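Local coordinates for aspartate carbamoyltransferase (Leishmania major, PDB 7K46), which probably catalyses the transfer of a carbamoyl group from carbamoyl phosphate to L-aspartate, an early step of de novo pyrimidine biosynthesis, at residues T3-K11 / D25-M36; E94-T102 / A119-A127. One frame throughout, in Å; residues are numbered along the deposited sequence.

Interaction 1. Residues T3-K11 / D25-M36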
loop_
_atom_site.group_PDB
_atom_site.type_symbol
_atom_site.label_atom_id
_atom_site.label_comp_id
_atom_site.label_asym_id
_atom_site.label_seq_id
_atom_site.Cartn_x
_atom_site.Cartn_y
_atom_site.Cartn_z
ATOM N N THR A 3 -12.902 -24.147 12.458
ATOM C CA THR A 3 -13.533 -23.895 11.168
ATOM C C THR A 3 -14.808 -23.053 11.346
ATOM O O THR A 3 -15.435 -23.072 12.410
ATOM C CB THR A 3 -13.859 -25.224 10.432
ATOM O OG1 THR A 3 -13.901 -24.997 9.016
ATOM C CG2 THR A 3 -15.193 -25.809 10.899
ATOM N N PHE A 4 -15.170 -22.293 10.313
ATOM C CA PHE A 4 -16.335 -21.419 10.345
ATOM C C PHE A 4 -17.286 -21.781 9.212
ATOM O O PHE A 4 -16.860 -22.205 8.131
ATOM C CB PHE A 4 -15.933 -19.941 10.220
ATOM C CG PHE A 4 -15.021 -19.463 11.313
ATOM C CD1 PHE A 4 -15.520 -19.168 12.570
ATOM C CD2 PHE A 4 -13.665 -19.295 11.078
ATOM C CE1 PHE A 4 -14.687 -18.729 13.585
ATOM C CE2 PHE A 4 -12.826 -18.859 12.085
ATOM C CZ PHE A 4 -13.345 -18.571 13.346
ATOM N N ASN A 5 -18.583 -21.600 9.455
ATOM C CA ASN A 5 -19.572 -21.852 8.415
ATOM C C ASN A 5 -19.935 -20.543 7.735
ATOM O O ASN A 5 -20.443 -19.624 8.401
ATOM C CB ASN A 5 -20.814 -22.518 8.991
ATOM C CG ASN A 5 -20.511 -23.888 9.577
ATOM O OD1 ASN A 5 -20.100 -24.807 8.861
ATOM N ND2 ASN A 5 -20.697 -24.028 10.887
ATOM N N PRO A 6 -19.692 -20.406 6.437
ATOM C CA PRO A 6 -20.042 -19.154 5.759
ATOM C C PRO A 6 -21.552 -18.967 5.694
ATOM O O PRO A 6 -22.323 -19.929 5.737
ATOM C CB PRO A 6 -19.439 -19.340 4.363
ATOM C CG PRO A 6 -19.471 -20.815 4.150
ATOM C CD PRO A 6 -19.206 -21.430 5.496
ATOM N N VAL A 7 -21.977 -17.706 5.628
ATOM C CA VAL A 7 -23.387 -17.390 5.384
ATOM C C VAL A 7 -23.633 -17.630 3.896
ATOM O O VAL A 7 -23.229 -16.833 3.045
ATOM C CB VAL A 7 -23.751 -15.964 5.804
ATOM C CG1 VAL A 7 -25.263 -15.715 5.598
ATOM C CG2 VAL A 7 -23.362 -15.727 7.271
ATOM N N ALA A 8 -24.297 -18.744 3.580
ATOM C CA ALA A 8 -24.310 -19.242 2.207
ATOM C C ALA A 8 -24.970 -18.270 1.233
ATOM O O ALA A 8 -24.600 -18.234 0.057
ATOM C CB ALA A 8 -25.002 -20.605 2.155
ATOM N N SER A 9 -25.940 -17.474 1.692
ATOM C CA SER A 9 -26.636 -16.583 0.767
ATOM C C SER A 9 -25.722 -15.509 0.190
ATOM O O SER A 9 -26.056 -14.922 -0.846
ATOM C CB SER A 9 -27.827 -15.918 1.455
ATOM O OG SER A 9 -27.392 -15.147 2.558
ATOM N N LEU A 10 -24.587 -15.231 0.829
ATOM C CA LEU A 10 -23.658 -14.236 0.305
ATOM C C LEU A 10 -22.664 -14.788 -0.710
ATOM O O LEU A 10 -21.915 -13.999 -1.294
ATOM C CB LEU A 10 -22.866 -13.573 1.442
ATOM C CG LEU A 10 -23.588 -12.471 2.235
ATOM C CD1 LEU A 10 -24.636 -13.054 3.170
ATOM C CD2 LEU A 10 -22.610 -11.611 3.014
ATOM N N LYS A 11 -22.622 -16.098 -0.931
ATOM C CA LYS A 11 -21.552 -16.677 -1.738
ATOM C C LYS A 11 -21.543 -16.078 -3.143
ATOM O O LYS A 11 -22.545 -16.141 -3.862
ATOM C CB LYS A 11 -21.705 -18.196 -1.811
ATOM C CG LYS A 11 -20.603 -18.875 -2.633
ATOM C CD LYS A 11 -20.867 -20.365 -2.830
ATOM C CE LYS A 11 -19.726 -21.015 -3.617
ATOM N NZ LYS A 11 -19.939 -22.476 -3.831
ATOM N N ASP A 25 -30.286 -13.658 7.503
ATOM C CA ASP A 25 -28.926 -13.345 7.045
ATOM C C ASP A 25 -28.182 -12.511 8.081
ATOM O O ASP A 25 -26.995 -12.735 8.352
ATOM C CB ASP A 25 -28.940 -12.556 5.728
ATOM C CG ASP A 25 -29.466 -13.339 4.529
ATOM O OD1 ASP A 25 -29.319 -14.587 4.453
ATOM O OD2 ASP A 25 -30.004 -12.656 3.622
ATOM N N ILE A 26 -28.855 -11.497 8.622
ATOM C CA ILE A 26 -28.220 -10.604 9.588
ATOM C C ILE A 26 -27.870 -11.362 10.862
ATOM O O ILE A 26 -26.754 -11.231 11.390
ATOM C CB ILE A 26 -29.129 -9.394 9.866
ATOM C CG1 ILE A 26 -29.293 -8.557 8.584
ATOM C CG2 ILE A 26 -28.574 -8.544 11.017
ATOM C CD1 ILE A 26 -30.358 -7.475 8.687
ATOM N N ASP A 27 -28.813 -12.166 11.373
ATOM C CA ASP A 27 -28.531 -13.031 12.521
ATOM C C ASP A 27 -27.290 -13.877 12.265
ATOM O O ASP A 27 -26.417 -14.011 13.131
ATOM C CB ASP A 27 -29.709 -13.972 12.818
ATOM C CG ASP A 27 -30.959 -13.255 13.301
ATOM O OD1 ASP A 27 -30.869 -12.120 13.801
ATOM O OD2 ASP A 27 -32.046 -13.866 13.195
ATOM N N ALA A 28 -27.214 -14.477 11.075
ATOM C CA ALA A 28 -26.109 -15.378 10.770
ATOM C C ALA A 28 -24.796 -14.616 10.668
ATOM O O ALA A 28 -23.756 -15.099 11.129
ATOM C CB ALA A 28 -26.397 -16.142 9.478
ATOM N N LEU A 29 -24.823 -13.420 10.068
ATOM C CA LEU A 29 -23.607 -12.612 9.983
ATOM C C LEU A 29 -23.161 -12.148 11.362
ATOM O O LEU A 29 -21.956 -12.093 11.653
ATOM C CB LEU A 29 -23.832 -11.413 9.058
ATOM C CG LEU A 29 -23.878 -11.670 7.553
ATOM C CD1 LEU A 29 -24.384 -10.447 6.787
ATOM C CD2 LEU A 29 -22.487 -12.069 7.030
ATOM N N ILE A 30 -24.112 -11.799 12.226
ATOM C CA ILE A 30 -23.753 -11.417 13.585
ATOM C C ILE A 30 -23.041 -12.567 14.293
ATOM O O ILE A 30 -21.992 -12.375 14.921
ATOM C CB ILE A 30 -25.002 -10.957 14.359
ATOM C CG1 ILE A 30 -25.431 -9.569 13.884
ATOM C CG2 ILE A 30 -24.726 -10.956 15.860
ATOM C CD1 ILE A 30 -26.774 -9.122 14.475
ATOM N N GLN A 31 -23.611 -13.776 14.221
ATOM C CA GLN A 31 -23.004 -14.911 14.917
ATOM C C GLN A 31 -21.622 -15.233 14.353
ATOM O O GLN A 31 -20.695 -15.559 15.105
ATOM C CB GLN A 31 -23.914 -16.139 14.833
ATOM C CG GLN A 31 -23.482 -17.283 15.748
ATOM C CD GLN A 31 -23.484 -16.877 17.213
ATOM O OE1 GLN A 31 -24.517 -16.484 17.757
ATOM N NE2 GLN A 31 -22.317 -16.949 17.853
ATOM N N LEU A 32 -21.466 -15.148 13.030
ATOM C CA LEU A 32 -20.174 -15.442 12.415
ATOM C C LEU A 32 -19.131 -14.407 12.821
ATOM O O LEU A 32 -17.987 -14.760 13.125
ATOM C CB LEU A 32 -20.321 -15.507 10.887
ATOM C CG LEU A 32 -19.064 -15.752 10.031
ATOM C CD1 LEU A 32 -18.361 -17.023 10.478
ATOM C CD2 LEU A 32 -19.427 -15.831 8.533
ATOM N N ALA A 33 -19.514 -13.126 12.853
ATOM C CA ALA A 33 -18.576 -12.089 13.271
ATOM C C ALA A 33 -18.138 -12.300 14.715
ATOM O O ALA A 33 -16.949 -12.180 15.038
ATOM C CB ALA A 33 -19.205 -10.703 13.094
ATOM N N LEU A 34 -19.080 -12.643 15.594
ATOM C CA LEU A 34 -18.725 -12.874 16.991
ATOM C C LEU A 34 -17.850 -14.112 17.141
ATOM O O LEU A 34 -16.920 -14.121 17.956
ATOM C CB LEU A 34 -19.991 -13.003 17.838
ATOM C CG LEU A 34 -20.819 -11.720 17.967
ATOM C CD1 LEU A 34 -22.094 -11.979 18.794
ATOM C CD2 LEU A 34 -19.996 -10.602 18.585
ATOM N N ASP A 35 -18.134 -15.169 16.369
ATOM C CA ASP A 35 -17.307 -16.373 16.435
ATOM C C ASP A 35 -15.883 -16.081 15.973
ATOM O O ASP A 35 -14.912 -16.556 16.578
ATOM C CB ASP A 35 -17.936 -17.493 15.602
ATOM C CG ASP A 35 -19.235 -18.022 16.210
ATOM O OD1 ASP A 35 -19.529 -17.696 17.377
ATOM O OD2 ASP A 35 -19.965 -18.768 15.526
ATOM N N MET A 36 -15.738 -15.275 14.921
ATOM C CA MET A 36 -14.409 -14.861 14.487
ATOM C C MET A 36 -13.734 -13.973 15.524
ATOM O O MET A 36 -12.521 -14.084 15.739
ATOM C CB MET A 36 -14.496 -14.136 13.144
ATOM C CG MET A 36 -14.826 -15.075 12.012
ATOM S SD MET A 36 -14.983 -14.168 10.476
ATOM C CE MET A 36 -15.014 -15.537 9.325
#

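Interaction 2. Residues E94-T102 / A119-A127. With EDO (1,2-ethanediol), chain B.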
loop_
_atom_site.group_PDB
_atom_site.type_symbol
_atom_site.label_atom_id
_atom_site.label_comp_id
_atom_site.label_asym_id
_atom_site.label_seq_id
_atom_site.Cartn_x
_atom_site.Cartn_y
_atom_site.Cartn_z
ATOM N N GLU A 94 -9.743 7.247 -18.185
ATOM C CA GLU A 94 -10.549 6.204 -18.800
ATOM C C GLU A 94 -11.879 6.060 -18.058
ATOM O O GLU A 94 -12.054 6.546 -16.937
ATOM C CB GLU A 94 -9.788 4.873 -18.824
ATOM C CG GLU A 94 -9.324 4.402 -17.471
ATOM C CD GLU A 94 -8.819 2.958 -17.469
ATOM O OE1 GLU A 94 -8.447 2.432 -18.546
ATOM O OE2 GLU A 94 -8.807 2.344 -16.373
ATOM N N THR A 95 -12.831 5.387 -18.701
ATOM C CA THR A 95 -14.129 5.167 -18.070
ATOM C C THR A 95 -13.986 4.350 -16.790
ATOM O O THR A 95 -13.055 3.552 -16.627
ATOM C CB THR A 95 -15.078 4.442 -19.025
ATOM O OG1 THR A 95 -14.547 3.143 -19.316
ATOM C CG2 THR A 95 -15.246 5.230 -20.307
ATOM N N LEU A 96 -14.926 4.560 -15.860
ATOM C CA LEU A 96 -14.957 3.735 -14.655
ATOM C C LEU A 96 -15.124 2.265 -15.012
ATOM O O LEU A 96 -14.517 1.391 -14.378
ATOM C CB LEU A 96 -16.088 4.192 -13.730
ATOM C CG LEU A 96 -16.387 3.275 -12.530
ATOM C CD1 LEU A 96 -15.192 3.187 -11.598
ATOM C CD2 LEU A 96 -17.630 3.743 -11.783
ATOM N N GLN A 97 -15.927 1.979 -16.043
ATOM C CA GLN A 97 -16.110 0.602 -16.492
ATOM C C GLN A 97 -14.781 -0.040 -16.867
ATOM O O GLN A 97 -14.497 -1.173 -16.463
ATOM C CB GLN A 97 -17.078 0.554 -17.679
ATOM C CG GLN A 97 -18.538 0.859 -17.316
ATOM C CD GLN A 97 -18.884 2.343 -17.403
ATOM O OE1 GLN A 97 -18.013 3.215 -17.287
ATOM N NE2 GLN A 97 -20.167 2.635 -17.607
ATOM N N ASP A 98 -13.954 0.666 -17.648
ATOM C CA ASP A 98 -12.667 0.090 -18.035
ATOM C C ASP A 98 -11.772 -0.128 -16.829
ATOM O O ASP A 98 -10.998 -1.094 -16.791
ATOM C CB ASP A 98 -11.958 0.980 -19.059
ATOM C CG ASP A 98 -12.520 0.816 -20.460
ATOM O OD1 ASP A 98 -13.428 -0.031 -20.648
ATOM O OD2 ASP A 98 -12.061 1.539 -21.371
ATOM N N THR A 99 -11.855 0.757 -15.832
ATOM C CA THR A 99 -11.064 0.562 -14.622
ATOM C C THR A 99 -11.506 -0.692 -13.879
ATOM O O THR A 99 -10.664 -1.470 -13.409
ATOM C CB THR A 99 -11.165 1.793 -13.725
ATOM O OG1 THR A 99 -10.641 2.927 -14.430
ATOM C CG2 THR A 99 -10.366 1.577 -12.436
ATOM N N ILE A 100 -12.825 -0.897 -13.761
ATOM C CA ILE A 100 -13.347 -2.105 -13.122
ATOM C C ILE A 100 -12.848 -3.353 -13.846
ATOM O O ILE A 100 -12.409 -4.322 -13.214
ATOM C CB ILE A 100 -14.888 -2.055 -13.070
ATOM C CG1 ILE A 100 -15.351 -0.905 -12.160
ATOM C CG2 ILE A 100 -15.481 -3.408 -12.623
ATOM C CD1 ILE A 100 -14.923 -1.054 -10.690
ATOM N N ARG A 101 -12.931 -3.361 -15.182
ATOM C CA ARG A 101 -12.416 -4.499 -15.946
ATOM C C ARG A 101 -10.944 -4.741 -15.645
ATOM O O ARG A 101 -10.488 -5.891 -15.590
ATOM C CB ARG A 101 -12.598 -4.269 -17.447
ATOM C CG ARG A 101 -14.003 -3.872 -17.883
ATOM C CD ARG A 101 -14.549 -4.877 -18.838
ATOM N NE ARG A 101 -15.723 -4.410 -19.568
ATOM C CZ ARG A 101 -16.574 -5.235 -20.155
ATOM N NH1 ARG A 101 -16.430 -6.548 -20.057
ATOM N NH2 ARG A 101 -17.591 -4.736 -20.851
ATOM N N THR A 102 -10.176 -3.663 -15.483
ATOM C CA THR A 102 -8.766 -3.809 -15.140
ATOM C C THR A 102 -8.605 -4.512 -13.792
ATOM O O THR A 102 -7.801 -5.444 -13.661
ATOM C CB THR A 102 -8.101 -2.425 -15.149
ATOM O OG1 THR A 102 -8.228 -1.853 -16.463
ATOM C CG2 THR A 102 -6.612 -2.523 -14.800
ATOM N N ALA A 119 -22.077 5.375 -9.979
ATOM C CA ALA A 119 -20.804 4.671 -10.120
ATOM C C ALA A 119 -20.940 3.196 -9.762
ATOM O O ALA A 119 -20.380 2.326 -10.444
ATOM C CB ALA A 119 -19.741 5.330 -9.249
ATOM N N LEU A 120 -21.675 2.889 -8.688
ATOM C CA LEU A 120 -21.863 1.490 -8.320
ATOM C C LEU A 120 -22.640 0.747 -9.403
ATOM O O LEU A 120 -22.329 -0.414 -9.706
ATOM C CB LEU A 120 -22.571 1.387 -6.968
ATOM C CG LEU A 120 -22.770 -0.008 -6.381
ATOM C CD1 LEU A 120 -21.434 -0.739 -6.182
ATOM C CD2 LEU A 120 -23.525 0.089 -5.054
ATOM N N GLU A 121 -23.664 1.400 -9.976
ATOM C CA GLU A 121 -24.414 0.831 -11.098
ATOM C C GLU A 121 -23.477 0.474 -12.243
ATOM O O GLU A 121 -23.464 -0.659 -12.745
ATOM C CB GLU A 121 -25.464 1.827 -11.616
ATOM C CG GLU A 121 -26.461 2.404 -10.625
ATOM C CD GLU A 121 -27.243 3.583 -11.220
ATOM O OE1 GLU A 121 -27.162 3.798 -12.451
ATOM O OE2 GLU A 121 -27.923 4.302 -10.460
ATOM N N GLN A 122 -22.690 1.460 -12.677
ATOM C CA GLN A 122 -21.775 1.268 -13.794
ATOM C C GLN A 122 -20.777 0.159 -13.509
ATOM O O GLN A 122 -20.461 -0.647 -14.396
ATOM C CB GLN A 122 -21.050 2.575 -14.084
ATOM C CG GLN A 122 -21.963 3.680 -14.573
ATOM C CD GLN A 122 -21.285 5.028 -14.534
ATOM O OE1 GLN A 122 -20.140 5.145 -14.095
ATOM N NE2 GLN A 122 -21.989 6.060 -14.984
ATOM N N ALA A 123 -20.256 0.111 -12.280
ATOM C CA ALA A 123 -19.283 -0.916 -11.926
ATOM C C ALA A 123 -19.911 -2.303 -11.986
ATOM O O ALA A 123 -19.350 -3.231 -12.583
ATOM C CB ALA A 123 -18.707 -0.636 -10.535
ATOM N N MET A 124 -21.088 -2.463 -11.379
ATOM C CA MET A 124 -21.741 -3.766 -11.414
ATOM C C MET A 124 -22.205 -4.146 -12.815
ATOM O O MET A 124 -22.397 -5.335 -13.081
ATOM C CB MET A 124 -22.905 -3.789 -10.421
ATOM C CG MET A 124 -22.402 -3.764 -8.965
ATOM S SD MET A 124 -23.692 -4.101 -7.753
ATOM C CE MET A 124 -24.940 -2.917 -8.261
ATOM N N SER A 125 -22.361 -3.175 -13.720
ATOM C CA SER A 125 -22.783 -3.496 -15.080
ATOM C C SER A 125 -21.723 -4.280 -15.851
ATOM O O SER A 125 -22.057 -4.925 -16.851
ATOM C CB SER A 125 -23.148 -2.217 -15.848
ATOM O OG SER A 125 -22.006 -1.579 -16.416
ATOM N N VAL A 126 -20.458 -4.224 -15.429
ATOM C CA VAL A 126 -19.387 -4.937 -16.119
ATOM C C VAL A 126 -18.586 -5.858 -15.212
ATOM O O VAL A 126 -17.849 -6.720 -15.722
ATOM C CB VAL A 126 -18.430 -3.947 -16.828
ATOM C CG1 VAL A 126 -19.170 -3.104 -17.870
ATOM C CG2 VAL A 126 -17.686 -3.070 -15.804
ATOM N N ALA A 127 -18.655 -5.723 -13.887
ATOM C CA ALA A 127 -17.788 -6.504 -13.015
ATOM C C ALA A 127 -18.082 -7.995 -13.127
ATOM O O ALA A 127 -19.232 -8.410 -13.291
ATOM C CB ALA A 127 -17.949 -6.057 -11.562
HETATM C C1 EDO B . -20.467 9.105 -12.255
HETATM O O1 EDO B . -19.449 10.017 -11.818
HETATM C C2 EDO B . -19.939 7.676 -12.182
HETATM O O2 EDO B . -18.734 7.541 -12.953
HETATM O O HOH W 1 -21.663 -0.088 -18.761
#

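Interaction 1. Residues T3-K11 / D25-M36
F4 lays its ring against the last turn of the 25-36 segment, with M36 beneath one face: CG of M36 sits 4.0 Å from the centroid of the F4 ring, 12° off the normal, a CH-pi contact. The extended M36 chain carries SD on to 5.2 Å from that centroid, a more distant Met-aromatic contact. At the ring edge, CE1 of F4 approaches the carbonyl O of D35 at 3.7 Å. Short of the ring, CB of F4 rests on CD1 of L32.

Further along, V7 pushes CG2 between A28 and L29, 3.8 Å from CB of A28 and as far from CD2 of L29. With CG1 anti to the backbone N (chi1 -177°), CG2 falls beside that N and is the branch turned into the groove between A28 and L29. L10 meets L29 tip to tip through their CD2 methyls.

One hydrogen bond crosses the contact: OG of S9 donates to OD1 of D25 at 2.8 Å, coming from well above the carboxylate plane. D25 is steadied by its other oxygen, OD2, which accepts from the backbone N of S22. The backbone N of V7 bonds to OG of S324.

The N-terminal segment thus runs along helix 23-41 beside the C-terminal helix 309-326, where F323 touches both F4 and M36, while I30 and A33 pack on helix 142-156.

Interaction 2. Residues E94-T102 / A119-A127
I100 sets CG1 3.7 Å from CB of A123, the middle of the apolar contacts that join this helix pair, while its CG2 branch, anti to the backbone N, reaches CB of A127 and CG2 of V126. One turn earlier, L96 extends CD2 to CB of A119 at 3.7 Å; the same methyl lies 3.4 Å from the carbonyl O of A119. The segments 96-102 and 119-126 cross at -49° with their axes 8.7 Å apart, and Q97 and A123 bring their CA atoms closest.

Polar side chains line one flank, but no direct hydrogen bond joins the segments. Q97 bends at chi2 (90°), which lays its amide over the Q122 chain, NE2 of Q97 lying 3.6 Å from CB of Q122. The two amide planes are only 15° apart. A water links the helices loosely: it donates to OG of S125 at 2.8 Å and accepts a weak bond from NE2 of Q97. OG of S125 in turn donates to the carbonyl O of Q122. OE1 of Q122 accepts from O2 of an ethanediol, probably from the crystallisation liquor. At the far end R101 presents a guanidinium face to V126, with NH2 of R101 3.7 Å from CG1 of V126.

At the start of the first helix, T95 is the N-cap, its OG1 accepting from the backbone N of D98 at 3.0 Å. In salt bridges, E94 pairs with R64 and D98 with R291, both of a neighbouring subunit. Strand 109-113, which lies between the two helices in sequence, belongs to the parallel sheet, and both helices pack against it, I100 on L110 and A123 on L112; this helix-strand-helix unit is part of the alpha/beta carbamoyl-phosphate-binding domain of the carbamoyltransferase family.

From the N terminus, interaction 1 closes first: 3-11 folds back on 25-36 across a short connection of 13 residues, fastening the start of the chain to helix 23-41, with the C-terminal helix 309-326 alongside. After strand 53-58, helix 63-74 and strand 79-80, interaction 2 closes a second loop, from helix 96-104 through strand 109-113 to helix 117-126. The two loops follow in series and neither nest nor cross. Their centres are 29 Å apart, and the nearest atoms stay about 12 Å from each other. Interaction 1 ties the N-terminal segment to the first helix, whereas interaction 2 ties helices to the four-stranded parallel sheet and lies next to a neighbouring subunit.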